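Ganglioside-induced differentiation-associated protein 2 (Homo sapiens, PDB 4UML) carries an N-terminal macro domain, a fold that in relatives binds ADP-ribose and its derivatives, ahead of a SEC14-like region, and probably acts in signalling. Local coordinates at residues T75-S79 with L80-N84. Sequence-based numbering, arbitrary orientation.
Sequences TSNES and LTDKN
The loop leading from strand 71-75 to helix 85-94 of the macro domain folds back on itself, N77 meeting L80 and T81 round a type I beta turn while N84 reaches back to T75. It illustrates how a loop's polar side chains can bond its own backbone across a bend and also cap the next helix. Within the turn, L80 N gives a hydrogen bond to N77 O at 2.9 Å. The N77 torsion (chi1 60°) brings the amide across the inside of the bend, where OD1 accepts T81 N, just past the turn, at 2.8 Å and almost straight (170°). On the exposed side, S79 OG and T81 OG1 share a hydrogen bond of 2.9 Å, either able to donate. Nearer the strand, D82 CB lies 3.4 Å from N77 N, which is buried without a polar partner, and S76 CB rests 3.8 Å from L80 CD2. N84 OD1, as N-cap, accepts S87 N, while ND2 donates to T75 O (2.9 Å), from above its carbonyl plane, and to D82 OD2 (3.0 Å), on the anti side; both acceptors lie nearly in the amide plane, which should fix its rotation. With an alanine in place of N84, T75 O and D82 OD2 would probably lose their shared donor and the helix its N-cap. D82 OD1 forms a salt bridge with K174 and E78 OE1 one with R175, while the L80 side chain packs against helix 97-105, on L102 and L105.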
ATOM      1  N   THR A  75       3.654  -5.722   4.750  1.00 25.33           N
ATOM      2  CA  THR A  75       2.667  -5.925   5.800  1.00 25.79           C
ATOM      3  C   THR A  75       3.118  -7.096   6.663  1.00 29.20           C
ATOM      4  O   THR A  75       3.557  -8.132   6.124  1.00 28.57           O
ATOM      5  CB  THR A  75       1.244  -6.066   5.247  1.00 26.08           C
ATOM      6  OG1 THR A  75       0.311  -5.943   6.317  1.00 26.22           O
ATOM      7  CG2 THR A  75       1.009  -7.383   4.486  1.00 29.30           C
ATOM      8  N   SER A  76       3.034  -6.928   7.987  1.00 29.50           N
ATOM      9  CA  SER A  76       3.728  -7.853   8.895  1.00 31.85           C
ATOM     10  C   SER A  76       3.017  -8.040  10.237  1.00 32.97           C
ATOM     11  O   SER A  76       1.831  -7.727  10.368  1.00 32.23           O
ATOM     12  CB  SER A  76       5.153  -7.364   9.076  1.00 31.95           C
ATOM     13  OG  SER A  76       6.023  -8.377   9.530  1.00 36.18           O
ATOM     14  N   ASN A  77       3.742  -8.572  11.221  1.00 34.85           N
ATOM     15  CA  ASN A  77       3.230  -8.661  12.583  1.00 34.33           C
ATOM     16  C   ASN A  77       4.034  -7.737  13.450  1.00 37.99           C
ATOM     17  O   ASN A  77       4.978  -7.077  12.972  1.00 34.09           O
ATOM     18  CB  ASN A  77       3.246 -10.113  13.106  1.00 35.84           C
ATOM     19  CG  ASN A  77       4.633 -10.731  13.139  1.00 36.78           C
ATOM     20  OD1 ASN A  77       5.668 -10.084  12.920  1.00 37.48           O
ATOM     21  ND2 ASN A  77       4.652 -12.014  13.385  1.00 41.36           N
ATOM     22  N   GLU A  78       3.717  -7.716  14.743  1.00 37.36           N
ATOM     23  CA  GLU A  78       4.273  -6.697  15.618  1.00 41.04           C
ATOM     24  C   GLU A  78       5.774  -6.910  15.809  1.00 37.71           C
ATOM     25  O   GLU A  78       6.508  -5.972  16.090  1.00 39.84           O
ATOM     26  CB  GLU A  78       3.527  -6.663  16.962  1.00 43.47           C
ATOM     27  CG  GLU A  78       2.027  -6.354  16.851  1.00 47.36           C
ATOM     28  CD  GLU A  78       1.150  -7.502  16.275  1.00 51.51           C
ATOM     29  OE1 GLU A  78       1.676  -8.594  15.901  1.00 44.04           O
ATOM     30  OE2 GLU A  78      -0.091  -7.298  16.169  1.00 53.29           O
ATOM     31  N   SER A  79       6.248  -8.135  15.629  1.00 39.25           N
ATOM     32  CA  SER A  79       7.680  -8.400  15.752  1.00 38.59           C
ATOM     33  C   SER A  79       8.435  -8.270  14.411  1.00 42.23           C
ATOM     34  O   SER A  79       9.665  -8.419  14.363  1.00 41.23           O
ATOM     35  CB  SER A  79       7.904  -9.788  16.367  1.00 39.71           C
ATOM     36  OG  SER A  79       7.210 -10.798  15.665  1.00 41.74           O
ATOM     37  N   LEU A  80       7.700  -7.987  13.332  1.00 39.95           N
ATOM     38  CA  LEU A  80       8.277  -7.888  11.986  1.00 39.83           C
ATOM     39  C   LEU A  80       8.918  -9.191  11.530  1.00 43.60           C
ATOM     40  O   LEU A  80       9.987  -9.187  10.920  1.00 41.86           O
ATOM     41  CB  LEU A  80       9.263  -6.726  11.886  1.00 38.32           C
ATOM     42  CG  LEU A  80       8.617  -5.357  12.129  1.00 36.30           C
ATOM     43  CD1 LEU A  80       9.628  -4.222  12.024  1.00 35.59           C
ATOM     44  CD2 LEU A  80       7.461  -5.130  11.172  1.00 36.14           C
ATOM     45  N   THR A  81       8.244 -10.298  11.822  1.00 41.83           N
ATOM     46  CA  THR A  81       8.733 -11.613  11.438  1.00 43.59           C
ATOM     47  C   THR A  81       7.670 -12.410  10.731  1.00 41.47           C
ATOM     48  O   THR A  81       7.855 -13.597  10.493  1.00 44.66           O
ATOM     49  CB  THR A  81       9.169 -12.416  12.683  1.00 43.22           C
ATOM     50  OG1 THR A  81       8.025 -12.627  13.528  1.00 44.09           O
ATOM     51  CG2 THR A  81      10.216 -11.666  13.455  1.00 43.99           C
ATOM     52  N   ASP A  82       6.560 -11.771  10.368  1.00 42.20           N
ATOM     53  CA  ASP A  82       5.422 -12.504   9.824  1.00 39.76           C
ATOM     54  C   ASP A  82       5.779 -13.168   8.516  1.00 40.37           C
ATOM     55  O   ASP A  82       6.436 -12.561   7.667  1.00 41.68           O
ATOM     56  CB  ASP A  82       4.244 -11.562   9.589  1.00 40.02           C
ATOM     57  CG  ASP A  82       2.954 -12.280   9.395  1.00 40.49           C
ATOM     58  OD1 ASP A  82       2.655 -13.127  10.249  1.00 40.83           O
ATOM     59  OD2 ASP A  82       2.196 -11.989   8.440  1.00 37.01           O
ATOM     60  N   LYS A  83       5.342 -14.413   8.347  1.00 41.33           N
ATOM     61  CA  LYS A  83       5.465 -15.108   7.079  1.00 41.68           C
ATOM     62  C   LYS A  83       4.155 -14.973   6.349  1.00 38.76           C
ATOM     63  O   LYS A  83       3.158 -15.520   6.789  1.00 39.77           O
ATOM     64  CB  LYS A  83       5.822 -16.592   7.288  1.00 46.90           C
ATOM     65  CG  LYS A  83       7.059 -16.823   8.148  1.00 47.34           C
ATOM     66  N   ASN A  84       4.142 -14.217   5.252  1.00 35.27           N
ATOM     67  CA  ASN A  84       2.973 -14.111   4.370  1.00 31.89           C
ATOM     68  C   ASN A  84       3.480 -13.862   2.957  1.00 31.31           C
ATOM     69  O   ASN A  84       4.635 -13.526   2.768  1.00 33.92           O
ATOM     70  CB  ASN A  84       1.994 -13.011   4.876  1.00 32.92           C
ATOM     71  CG  ASN A  84       2.532 -11.596   4.680  1.00 29.77           C
ATOM     72  OD1 ASN A  84       2.684 -11.149   3.550  1.00 32.49           O
ATOM     73  ND2 ASN A  84       2.852 -10.911   5.767  1.00 29.76           N
TER